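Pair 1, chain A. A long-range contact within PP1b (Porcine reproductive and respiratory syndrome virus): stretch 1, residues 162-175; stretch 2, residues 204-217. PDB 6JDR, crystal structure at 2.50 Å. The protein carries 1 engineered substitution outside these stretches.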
# COMPACT_ATOMS: atom_id res chain seq x y z
N GLN A 162 -8.46 -0.40 -4.05
CA GLN A 162 -7.46 0.66 -4.19
C GLN A 162 -6.70 0.60 -5.52
O GLN A 162 -6.27 1.64 -6.03
CB GLN A 162 -6.46 0.60 -3.04
CG GLN A 162 -7.06 0.95 -1.68
CD GLN A 162 -7.18 2.45 -1.45
OE1 GLN A 162 -6.68 3.26 -2.23
NE2 GLN A 162 -7.87 2.82 -0.37
N VAL A 163 -6.52 -0.60 -6.06
CA VAL A 163 -5.68 -0.79 -7.25
C VAL A 163 -6.34 -0.25 -8.52
O VAL A 163 -7.57 -0.26 -8.65
CB VAL A 163 -5.30 -2.28 -7.43
CG1 VAL A 163 -6.49 -3.11 -7.90
CG2 VAL A 163 -4.13 -2.42 -8.40
N GLN A 164 -5.52 0.22 -9.45
CA GLN A 164 -5.97 0.76 -10.73
C GLN A 164 -5.12 0.19 -11.87
O GLN A 164 -4.07 -0.39 -11.62
CB GLN A 164 -5.87 2.28 -10.74
CG GLN A 164 -6.59 2.97 -9.59
CD GLN A 164 -6.43 4.47 -9.63
OE1 GLN A 164 -6.62 5.10 -10.67
NE2 GLN A 164 -6.08 5.06 -8.49
N ASP A 165 -5.57 0.39 -13.10
CA ASP A 165 -4.92 -0.21 -14.27
C ASP A 165 -3.49 0.28 -14.52
O ASP A 165 -2.70 -0.43 -15.13
CB ASP A 165 -5.78 -0.00 -15.53
CG ASP A 165 -7.03 -0.88 -15.55
OD1 ASP A 165 -7.36 -1.49 -14.51
OD2 ASP A 165 -7.69 -0.95 -16.61
N GLY A 166 -3.17 1.49 -14.07
CA GLY A 166 -1.82 2.04 -14.23
C GLY A 166 -0.83 1.65 -13.14
O GLY A 166 0.36 1.95 -13.24
N ASP A 167 -1.32 0.99 -12.10
CA ASP A 167 -0.51 0.69 -10.92
C ASP A 167 0.40 -0.53 -11.10
O ASP A 167 0.24 -1.30 -12.05
CB ASP A 167 -1.42 0.47 -9.70
CG ASP A 167 -2.22 1.70 -9.35
OD1 ASP A 167 -1.80 2.82 -9.73
OD2 ASP A 167 -3.27 1.56 -8.70
N VAL A 168 1.34 -0.67 -10.18
CA VAL A 168 2.29 -1.79 -10.17
C VAL A 168 2.28 -2.44 -8.79
O VAL A 168 2.36 -1.75 -7.77
CB VAL A 168 3.72 -1.32 -10.49
CG1 VAL A 168 4.69 -2.51 -10.51
CG2 VAL A 168 3.76 -0.60 -11.83
N ILE A 169 2.16 -3.77 -8.76
CA ILE A 169 2.18 -4.52 -7.51
C ILE A 169 3.42 -5.42 -7.49
O ILE A 169 3.55 -6.33 -8.31
CB ILE A 169 0.89 -5.36 -7.36
CG1 ILE A 169 -0.33 -4.43 -7.28
CG2 ILE A 169 0.96 -6.23 -6.11
CD1 ILE A 169 -1.65 -5.12 -7.58
N TYR A 170 4.33 -5.14 -6.56
CA TYR A 170 5.53 -5.95 -6.38
C TYR A 170 5.26 -7.04 -5.35
O TYR A 170 4.62 -6.79 -4.33
CB TYR A 170 6.71 -5.08 -5.95
CG TYR A 170 7.14 -4.07 -6.98
CD1 TYR A 170 8.02 -4.42 -8.00
CD2 TYR A 170 6.67 -2.75 -6.94
CE1 TYR A 170 8.42 -3.49 -8.95
CE2 TYR A 170 7.07 -1.82 -7.88
CZ TYR A 170 7.94 -2.19 -8.88
OH TYR A 170 8.34 -1.27 -9.83
N THR A 171 5.75 -8.24 -5.62
CA THR A 171 5.46 -9.40 -4.79
C THR A 171 6.69 -10.33 -4.74
O THR A 171 7.37 -10.52 -5.75
CB THR A 171 4.21 -10.13 -5.31
OG1 THR A 171 3.81 -11.15 -4.39
CG2 THR A 171 4.45 -10.75 -6.68
N PRO A 172 6.99 -10.89 -3.55
CA PRO A 172 8.27 -11.57 -3.28
C PRO A 172 8.53 -12.90 -4.00
O PRO A 172 9.65 -13.13 -4.43
CB PRO A 172 8.24 -11.80 -1.77
CG PRO A 172 6.80 -11.79 -1.41
CD PRO A 172 6.18 -10.77 -2.32
N THR A 173 7.52 -13.77 -4.11
CA THR A 173 7.75 -15.11 -4.67
C THR A 173 6.84 -15.42 -5.85
O THR A 173 5.89 -14.69 -6.12
CB THR A 173 7.54 -16.21 -3.61
OG1 THR A 173 6.15 -16.36 -3.34
CG2 THR A 173 8.30 -15.87 -2.32
N HIS A 174 7.16 -16.51 -6.54
CA HIS A 174 6.34 -17.00 -7.65
C HIS A 174 4.91 -17.28 -7.18
O HIS A 174 3.95 -16.96 -7.89
CB HIS A 174 6.94 -18.28 -8.23
CG HIS A 174 8.21 -18.06 -8.99
ND1 HIS A 174 8.80 -19.04 -9.75
CD2 HIS A 174 9.00 -16.97 -9.11
CE1 HIS A 174 9.90 -18.57 -10.30
NE2 HIS A 174 10.05 -17.31 -9.92
N GLN A 175 4.79 -17.87 -6.00
CA GLN A 175 3.50 -18.26 -5.47
C GLN A 175 2.65 -17.05 -5.10
O GLN A 175 1.47 -17.00 -5.43
CB GLN A 175 3.67 -19.16 -4.25
CG GLN A 175 2.37 -19.78 -3.74
CD GLN A 175 1.65 -20.58 -4.82
OE1 GLN A 175 2.26 -21.41 -5.50
NE2 GLN A 175 0.36 -20.33 -4.98
N ARG A 204 -4.25 -7.86 -21.46
CA ARG A 204 -3.71 -6.70 -22.18
C ARG A 204 -3.78 -5.43 -21.33
O ARG A 204 -2.95 -4.53 -21.47
CB ARG A 204 -4.49 -6.49 -23.48
CG ARG A 204 -4.54 -7.71 -24.40
CD ARG A 204 -3.16 -8.21 -24.81
NE ARG A 204 -2.30 -7.15 -25.34
CZ ARG A 204 -2.39 -6.62 -26.56
NH1 ARG A 204 -3.32 -7.04 -27.42
NH2 ARG A 204 -1.55 -5.66 -26.94
N THR A 205 -4.78 -5.36 -20.45
CA THR A 205 -4.97 -4.22 -19.55
C THR A 205 -5.00 -4.68 -18.09
O THR A 205 -5.08 -5.88 -17.81
CB THR A 205 -6.28 -3.48 -19.87
OG1 THR A 205 -7.38 -4.39 -19.75
CG2 THR A 205 -6.24 -2.91 -21.28
N GLY A 206 -4.94 -3.71 -17.18
CA GLY A 206 -4.96 -3.97 -15.74
C GLY A 206 -3.65 -3.61 -15.07
O GLY A 206 -2.68 -3.25 -15.74
N PRO A 207 -3.60 -3.70 -13.73
CA PRO A 207 -2.37 -3.41 -13.00
C PRO A 207 -1.28 -4.44 -13.30
O PRO A 207 -1.59 -5.60 -13.54
CB PRO A 207 -2.79 -3.51 -11.53
CG PRO A 207 -4.02 -4.35 -11.52
CD PRO A 207 -4.70 -4.09 -12.83
N TRP A 208 -0.02 -4.00 -13.29
CA TRP A 208 1.10 -4.92 -13.45
C TRP A 208 1.34 -5.70 -12.16
O TRP A 208 1.21 -5.16 -11.06
CB TRP A 208 2.37 -4.16 -13.83
CG TRP A 208 2.47 -3.84 -15.29
CD1 TRP A 208 1.97 -2.74 -15.92
CD2 TRP A 208 3.11 -4.63 -16.29
NE1 TRP A 208 2.27 -2.79 -17.26
CE2 TRP A 208 2.97 -3.94 -17.52
CE3 TRP A 208 3.80 -5.85 -16.28
CZ2 TRP A 208 3.48 -4.43 -18.72
CZ3 TRP A 208 4.31 -6.34 -17.48
CH2 TRP A 208 4.15 -5.63 -18.68
N VAL A 209 1.68 -6.98 -12.30
CA VAL A 209 2.14 -7.80 -11.18
C VAL A 209 3.58 -8.21 -11.48
O VAL A 209 3.83 -8.99 -12.41
CB VAL A 209 1.27 -9.05 -10.97
CG1 VAL A 209 1.68 -9.77 -9.69
CG2 VAL A 209 -0.20 -8.66 -10.90
N ARG A 210 4.51 -7.67 -10.70
CA ARG A 210 5.94 -7.82 -10.96
C ARG A 210 6.61 -8.56 -9.80
O ARG A 210 6.33 -8.27 -8.64
CB ARG A 210 6.59 -6.46 -11.16
CG ARG A 210 6.08 -5.68 -12.37
CD ARG A 210 6.77 -6.11 -13.66
NE ARG A 210 8.15 -5.63 -13.75
CZ ARG A 210 8.97 -5.88 -14.77
N ILE A 211 7.47 -9.51 -10.14
CA ILE A 211 8.27 -10.21 -9.14
C ILE A 211 9.26 -9.21 -8.56
O ILE A 211 9.89 -8.45 -9.30
CB ILE A 211 8.98 -11.45 -9.75
CG1 ILE A 211 9.53 -12.36 -8.65
CG2 ILE A 211 10.10 -11.06 -10.71
CD1 ILE A 211 8.48 -13.18 -7.94
N LEU A 212 9.39 -9.20 -7.24
CA LEU A 212 10.19 -8.19 -6.54
C LEU A 212 11.65 -8.16 -6.98
O LEU A 212 12.22 -7.08 -7.18
CB LEU A 212 10.09 -8.39 -5.02
CG LEU A 212 10.86 -7.42 -4.12
CD1 LEU A 212 10.46 -5.97 -4.38
CD2 LEU A 212 10.64 -7.77 -2.66
N ALA A 213 12.26 -9.33 -7.16
CA ALA A 213 13.67 -9.44 -7.58
C ALA A 213 13.98 -8.80 -8.94
O ALA A 213 15.13 -8.45 -9.20
CB ALA A 213 14.11 -10.90 -7.58
N GLY A 214 12.97 -8.65 -9.79
CA GLY A 214 13.13 -8.01 -11.09
C GLY A 214 13.49 -6.53 -11.03
O GLY A 214 14.05 -5.99 -11.99
N GLY A 215 13.17 -5.87 -9.93
CA GLY A 215 13.53 -4.47 -9.73
C GLY A 215 12.47 -3.51 -10.23
O GLY A 215 11.41 -3.92 -10.69
N TRP A 216 12.77 -2.21 -10.14
CA TRP A 216 11.80 -1.16 -10.43
C TRP A 216 11.39 -1.11 -11.90
O TRP A 216 12.22 -1.23 -12.79
CB TRP A 216 12.36 0.20 -10.02
CG TRP A 216 11.40 1.34 -10.22
CD1 TRP A 216 10.27 1.58 -9.51
CD2 TRP A 216 11.50 2.38 -11.19
NE1 TRP A 216 9.64 2.71 -9.98
CE2 TRP A 216 10.39 3.23 -11.01
CE3 TRP A 216 12.42 2.69 -12.20
CZ2 TRP A 216 10.16 4.36 -11.80
CZ3 TRP A 216 12.21 3.81 -12.98
CH2 TRP A 216 11.08 4.63 -12.78
N CYS A 217 10.09 -0.93 -12.13
CA CYS A 217 9.56 -0.60 -13.45
C CYS A 217 8.50 0.50 -13.29
O CYS A 217 7.77 0.51 -12.30
CB CYS A 217 9.01 -1.84 -14.16
SG CYS A 217 7.30 -2.29 -13.78
O HOH W 1 11.44 -11.76 -5.83

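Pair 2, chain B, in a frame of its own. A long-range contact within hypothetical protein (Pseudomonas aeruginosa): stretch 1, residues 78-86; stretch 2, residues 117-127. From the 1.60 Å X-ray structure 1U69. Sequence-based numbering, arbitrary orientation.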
# COMPACT_ATOMS: atom_id res chain seq x y z
N PHE B 78 19.27 -2.61 5.67
CA PHE B 78 17.93 -2.91 5.16
C PHE B 78 17.18 -3.75 6.17
O PHE B 78 17.75 -4.68 6.75
CB PHE B 78 17.99 -3.68 3.85
CG PHE B 78 16.70 -4.35 3.49
CD1 PHE B 78 15.69 -3.66 2.87
CD2 PHE B 78 16.47 -5.68 3.82
CE1 PHE B 78 14.49 -4.29 2.55
CE2 PHE B 78 15.28 -6.29 3.54
CZ PHE B 78 14.29 -5.61 2.90
N SER B 79 15.89 -3.46 6.34
CA SER B 79 15.01 -4.34 7.09
C SER B 79 13.56 -4.20 6.60
O SER B 79 13.17 -3.18 6.03
CB SER B 79 15.05 -4.04 8.60
OG SER B 79 14.72 -2.69 8.87
N PHE B 80 12.78 -5.25 6.82
CA PHE B 80 11.32 -5.21 6.66
C PHE B 80 10.77 -4.81 8.02
O PHE B 80 11.12 -5.42 9.01
CB PHE B 80 10.75 -6.58 6.32
CG PHE B 80 11.00 -7.06 4.92
CD1 PHE B 80 10.37 -6.46 3.84
CD2 PHE B 80 11.79 -8.18 4.69
CE1 PHE B 80 10.57 -6.94 2.55
CE2 PHE B 80 11.99 -8.66 3.40
CZ PHE B 80 11.38 -8.04 2.34
N GLN B 81 9.91 -3.81 8.08
CA GLN B 81 9.20 -3.49 9.31
C GLN B 81 7.74 -3.91 9.18
O GLN B 81 7.00 -3.41 8.37
CB GLN B 81 9.28 -2.00 9.65
CG GLN B 81 8.63 -1.66 10.97
CD GLN B 81 8.79 -0.20 11.33
OE1 GLN B 81 9.79 0.19 11.95
NE2 GLN B 81 7.82 0.59 10.98
N VAL B 82 7.35 -4.88 10.00
CA VAL B 82 6.04 -5.51 9.95
C VAL B 82 5.22 -4.96 11.10
O VAL B 82 5.61 -5.06 12.25
CB VAL B 82 6.15 -7.05 10.07
CG1 VAL B 82 4.76 -7.67 10.07
CG2 VAL B 82 7.03 -7.63 8.95
N ALA B 83 4.09 -4.37 10.76
CA ALA B 83 3.20 -3.76 11.74
C ALA B 83 2.28 -4.83 12.31
O ALA B 83 1.64 -5.55 11.56
CB ALA B 83 2.38 -2.67 11.10
N THR B 84 2.22 -4.94 13.64
CA THR B 84 1.34 -5.95 14.25
C THR B 84 0.23 -5.28 15.08
O THR B 84 0.40 -4.20 15.63
CB THR B 84 2.13 -6.97 15.10
OG1 THR B 84 2.96 -6.29 16.06
CG2 THR B 84 3.12 -7.74 14.24
N ASP B 85 -0.94 -5.92 15.17
CA ASP B 85 -2.06 -5.31 15.88
C ASP B 85 -2.26 -5.81 17.32
O ASP B 85 -3.00 -5.19 18.07
CB ASP B 85 -3.37 -5.52 15.12
CG ASP B 85 -3.70 -4.38 14.18
OD1 ASP B 85 -3.04 -3.31 14.23
OD2 ASP B 85 -4.62 -4.50 13.34
N ASP B 86 -1.62 -6.91 17.68
CA ASP B 86 -1.71 -7.40 19.06
C ASP B 86 -0.51 -8.24 19.48
O ASP B 86 0.38 -8.51 18.67
CB ASP B 86 -3.03 -8.17 19.27
CG ASP B 86 -3.20 -9.36 18.34
OD1 ASP B 86 -2.22 -9.97 17.88
OD2 ASP B 86 -4.33 -9.78 18.03
N SER B 117 17.24 -8.77 8.11
CA SER B 117 16.67 -8.13 9.29
C SER B 117 15.17 -7.90 9.15
O SER B 117 14.70 -7.39 8.13
CB SER B 117 17.35 -6.78 9.56
OG SER B 117 18.67 -6.94 10.11
N TRP B 118 14.43 -8.28 10.18
CA TRP B 118 13.00 -8.00 10.29
C TRP B 118 12.77 -7.21 11.56
O TRP B 118 13.48 -7.41 12.54
CB TRP B 118 12.22 -9.32 10.39
CG TRP B 118 12.31 -10.15 9.16
CD1 TRP B 118 13.34 -10.97 8.81
CD2 TRP B 118 11.35 -10.23 8.11
NE1 TRP B 118 13.07 -11.56 7.60
CE2 TRP B 118 11.86 -11.12 7.14
CE3 TRP B 118 10.10 -9.64 7.88
CZ2 TRP B 118 11.17 -11.45 5.98
CZ3 TRP B 118 9.42 -9.96 6.71
CH2 TRP B 118 9.97 -10.84 5.77
N GLN B 119 11.80 -6.30 11.53
CA GLN B 119 11.30 -5.63 12.72
C GLN B 119 9.84 -6.05 12.90
O GLN B 119 9.04 -5.91 11.98
CB GLN B 119 11.36 -4.11 12.58
CG GLN B 119 12.76 -3.53 12.44
CD GLN B 119 12.68 -2.04 12.19
OE1 GLN B 119 12.12 -1.32 13.01
NE2 GLN B 119 13.20 -1.59 11.04
N ILE B 120 9.51 -6.60 14.06
CA ILE B 120 8.15 -6.95 14.39
C ILE B 120 7.68 -5.86 15.35
O ILE B 120 8.04 -5.87 16.53
CB ILE B 120 8.04 -8.36 15.01
CG1 ILE B 120 8.77 -9.41 14.13
CG2 ILE B 120 6.58 -8.72 15.23
CD1 ILE B 120 8.36 -9.46 12.70
N THR B 121 6.96 -4.89 14.79
CA THR B 121 6.73 -3.59 15.42
C THR B 121 5.24 -3.34 15.62
O THR B 121 4.53 -3.00 14.68
CB THR B 121 7.31 -2.48 14.52
OG1 THR B 121 8.69 -2.75 14.26
CG2 THR B 121 7.30 -1.12 15.22
N PRO B 122 4.75 -3.50 16.84
CA PRO B 122 3.34 -3.21 17.11
C PRO B 122 2.95 -1.80 16.66
O PRO B 122 3.70 -0.86 16.88
CB PRO B 122 3.25 -3.36 18.62
CG PRO B 122 4.30 -4.33 18.94
CD PRO B 122 5.45 -3.99 18.03
N ARG B 123 1.80 -1.64 15.99
CA ARG B 123 1.35 -0.31 15.59
C ARG B 123 1.27 0.64 16.81
O ARG B 123 1.49 1.84 16.68
CB ARG B 123 -0.01 -0.37 14.89
CG ARG B 123 0.07 -0.83 13.45
CD ARG B 123 -1.07 -0.30 12.54
NE ARG B 123 -0.96 -0.79 11.16
CZ ARG B 123 -1.24 -2.03 10.79
NH1 ARG B 123 -1.65 -2.92 11.68
NH2 ARG B 123 -1.11 -2.40 9.52
N VAL B 124 0.95 0.07 17.97
CA VAL B 124 0.90 0.82 19.24
C VAL B 124 2.24 1.55 19.51
O VAL B 124 2.25 2.71 19.95
CB VAL B 124 0.55 -0.13 20.43
CG1 VAL B 124 0.80 0.54 21.79
CG2 VAL B 124 -0.89 -0.60 20.33
N LEU B 125 3.35 0.87 19.24
CA LEU B 125 4.68 1.44 19.44
C LEU B 125 4.99 2.55 18.44
O LEU B 125 5.46 3.62 18.82
CB LEU B 125 5.74 0.33 19.33
CG LEU B 125 7.20 0.74 19.48
CD1 LEU B 125 7.42 1.49 20.79
CD2 LEU B 125 8.08 -0.49 19.38
N SER B 126 4.73 2.30 17.16
CA SER B 126 5.02 3.30 16.12
C SER B 126 4.27 4.61 16.35
O SER B 126 4.82 5.70 16.18
CB SER B 126 4.65 2.74 14.75
OG SER B 126 5.52 1.68 14.44
N GLU B 127 3.01 4.49 16.73
CA GLU B 127 2.18 5.67 16.98
C GLU B 127 2.62 6.42 18.23
O GLU B 127 2.60 7.64 18.26
CB GLU B 127 0.72 5.26 17.09
CG GLU B 127 0.19 4.71 15.78
CD GLU B 127 -1.26 4.30 15.89
OE1 GLU B 127 -1.52 3.15 16.32
OE2 GLU B 127 -2.12 5.15 15.57
O HOH W 2 18.89 -7.11 6.34
O HOH W 3 -0.22 -2.90 18.28

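Two parallel strands held by a ladder of backbone hydrogen bonds form a scaffold that tolerates very different side chains, and pairs 1 and 2 illustrate the principle. Fourteen central residues superpose with an RMSD of 0.6 Å, and the strands cross at -27° in pair 1 and -31° in pair 2. In a parallel ladder one residue bonds through both its N and its O to two residues flanking its partner. Ile A169 does so in pair 1, its N donating to Trp A208 O (2.9 Å) and its O accepting from Arg A210 N (2.9 Å). The matching Val B82 repeats the pattern, with Val B82 N to Gln B119 O at 2.8 Å and Val B82 O to Thr B121 N at 2.9 Å. Further along the ladder, Leu A212 N donates to Thr A171 O (2.8 Å), as Arg B123 N does to Thr B84 O (2.9 Å).

At the centre the two solutions nearly coincide. Ile A169 and Val A209 point to one face of their sheet, as do the equivalent Val B82 and Ile B120: the same two residue types with strands exchanged, their side-chain centres only 0.6 and 0.5 Å apart after superposition.

Toward the start of the ladder the chemistry diverges. Pro A207 matches Trp B118. The proline packs its CB against Val A163 CG2 at 3.6 Å, while the indole stacks, offset, on the ring of Phe B80, with centroids 4.5 Å apart and planes at 30°; its edge also receives Val B82 CG2, 3.8 Å from Trp B118 CE3. Asp A167, the counterpart of Phe B80, is polar: its OD2 accepts a hydrogen bond from Gln A164 N (2.7 Å), and its OD1 is bonded elsewhere in the structure.

The largest disparity lies at Tyr A170 and Ala B83. The tyrosine ring passes Arg A210 CB, 4.0 Å from Tyr A170 CD1, and reaches the segment after the strand: its OH accepts a hydrogen bond from Cys A217 N at 2.9 Å, and Leu A212 CD1 lies 4.2 Å from Tyr A170 CB. The alanine offers only a methyl group, and in pair 2 the long side chain comes from the first residue of the helix that follows the second strand. Arg B123, matching Leu A212, lays one guanidinium face over the alanine, with CZ 3.7 Å from Ala B83 CB, and its NH1 forms a salt bridge with Asp B85 OD1 at 2.9 Å. The same ladder thus carries a tyrosine that reaches back to Cys A217 in one pair and an arginine that crosses over an alanine to an aspartate in the other.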